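Local coordinates for protein L-lactate dehydrogenase (PDB 4UUL) that probably reduces 2-oxo acids such as pyruvate or oxaloacetate to L-lactate or L-malate with NADH, and catalyses the reverse with NAD(+), at residues L39-I42 with P43-N47. The protein carries 1 engineered substitution. Residues are numbered along the deposited sequence; the frame is centred on the assembly and turned at random.
Sequences LLDI and PPAMN
Between I42 and A45 the chain makes a type I beta turn with prolines at both central positions, closed by the hydrogen bond from A45 N to I42 O (2.8 Å, N-H...O angle 152°), in which the donor stands about 40° above the carbonyl plane; the next bond, M46 N to P43 O, carries the backbone on into helix 46-57. The A45 methyl points back at the D41 carboxylate, its CB 3.6 Å from D41 CG. That carboxylate is gripped at both oxygens: OD1 takes the N-H of I42 (2.8 Å) through its anti lone pair, and OD2 accepts the backbone N-H of A13. With CG1 set between its backbone N and carbonyl carbon (chi1 57°), the I42 branch CG1-CD1 lies against P44 CD, CG1 at 3.7 Å from it. M46 CG lies 3.7 Å from I42 O, and beyond it the chain bends at chi2 and chi3; the side chain also touches T71. The loop joins strand 35-40 to helix 46-57 in a beta-alpha-beta unit of the Rossmann fold. D41, just past the strand's end, belongs to the NADH site seen in another structure of this protein, though no cofactor is bound to this chain; its place is consistent with the acidic residue that typically holds the adenosine ribose in NAD-dependent dehydrogenases.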
loop_
_atom_site.group_PDB
_atom_site.type_symbol
_atom_site.label_atom_id
_atom_site.label_comp_id
_atom_site.label_asym_id
_atom_site.label_seq_id
_atom_site.Cartn_x
_atom_site.Cartn_y
_atom_site.Cartn_z
ATOM N N LEU B 39 -7.009 7.039 -14.078
ATOM C CA LEU B 39 -7.802 6.230 -13.162
ATOM C C LEU B 39 -9.193 6.078 -13.743
ATOM O O LEU B 39 -9.981 7.035 -13.766
ATOM C CB LEU B 39 -7.836 6.899 -11.784
ATOM C CG LEU B 39 -6.460 7.159 -11.183
ATOM C CD1 LEU B 39 -6.570 8.018 -9.956
ATOM C CD2 LEU B 39 -5.800 5.852 -10.785
ATOM N N LEU B 40 -9.499 4.884 -14.278
ATOM C CA LEU B 40 -10.730 4.627 -14.990
ATOM C C LEU B 40 -11.673 3.785 -14.171
ATOM O O LEU B 40 -11.273 2.774 -13.584
ATOM C CB LEU B 40 -10.434 3.922 -16.320
ATOM C CG LEU B 40 -11.610 3.503 -17.191
ATOM C CD1 LEU B 40 -12.390 4.713 -17.696
ATOM C CD2 LEU B 40 -11.160 2.608 -18.360
ATOM N N ASP B 41 -12.947 4.190 -14.135
ATOM C CA ASP B 41 -13.995 3.345 -13.555
ATOM C C ASP B 41 -15.338 3.748 -14.172
ATOM O O ASP B 41 -15.356 4.516 -15.121
ATOM C CB ASP B 41 -13.952 3.349 -12.014
ATOM C CG ASP B 41 -14.327 2.021 -11.385
ATOM O OD1 ASP B 41 -15.265 1.372 -11.885
ATOM O OD2 ASP B 41 -13.644 1.612 -10.409
ATOM N N ILE B 42 -16.415 3.162 -13.682
ATOM C CA ILE B 42 -17.723 3.388 -14.240
ATOM C C ILE B 42 -18.466 4.453 -13.441
ATOM O O ILE B 42 -18.118 4.736 -12.296
ATOM C CB ILE B 42 -18.536 2.111 -14.281
ATOM C CG1 ILE B 42 -18.662 1.487 -12.897
ATOM C CG2 ILE B 42 -17.934 1.136 -15.308
ATOM C CD1 ILE B 42 -19.746 0.366 -12.871
ATOM N N PRO B 43 -19.501 5.050 -14.026
ATOM C CA PRO B 43 -20.148 6.177 -13.362
ATOM C C PRO B 43 -20.584 5.938 -11.915
ATOM O O PRO B 43 -20.394 6.866 -11.112
ATOM C CB PRO B 43 -21.335 6.484 -14.301
ATOM C CG PRO B 43 -20.845 6.091 -15.629
ATOM C CD PRO B 43 -20.031 4.847 -15.388
ATOM N N PRO B 44 -21.162 4.780 -11.586
ATOM C CA PRO B 44 -21.571 4.592 -10.187
ATOM C C PRO B 44 -20.410 4.608 -9.187
ATOM O O PRO B 44 -20.637 4.734 -7.967
ATOM C CB PRO B 44 -22.249 3.211 -10.188
ATOM C CG PRO B 44 -22.545 2.893 -11.614
ATOM C CD PRO B 44 -21.592 3.664 -12.457
ATOM N N ALA B 45 -19.183 4.434 -9.680
ATOM C CA ALA B 45 -18.013 4.358 -8.818
ATOM C C ALA B 45 -17.331 5.694 -8.674
ATOM O O ALA B 45 -16.326 5.797 -7.975
ATOM C CB ALA B 45 -17.042 3.370 -9.371
ATOM N N MET B 46 -17.851 6.718 -9.327
ATOM C CA MET B 46 -17.076 7.947 -9.416
ATOM C C MET B 46 -16.930 8.683 -8.087
ATOM O O MET B 46 -15.889 9.268 -7.845
ATOM C CB MET B 46 -17.592 8.875 -10.517
ATOM C CG MET B 46 -17.216 8.352 -11.907
ATOM S SD MET B 46 -15.470 7.910 -12.202
ATOM C CE MET B 46 -14.795 9.530 -12.544
ATOM N N ASN B 47 -17.918 8.634 -7.201
ATOM C CA ASN B 47 -17.688 9.215 -5.872
ATOM C C ASN B 47 -16.544 8.511 -5.107
ATOM O O ASN B 47 -15.687 9.195 -4.483
ATOM C CB ASN B 47 -18.957 9.218 -5.059
ATOM C CG ASN B 47 -19.922 10.295 -5.506
ATOM O OD1 ASN B 47 -19.546 11.244 -6.203
ATOM N ND2 ASN B 47 -21.167 10.148 -5.123
#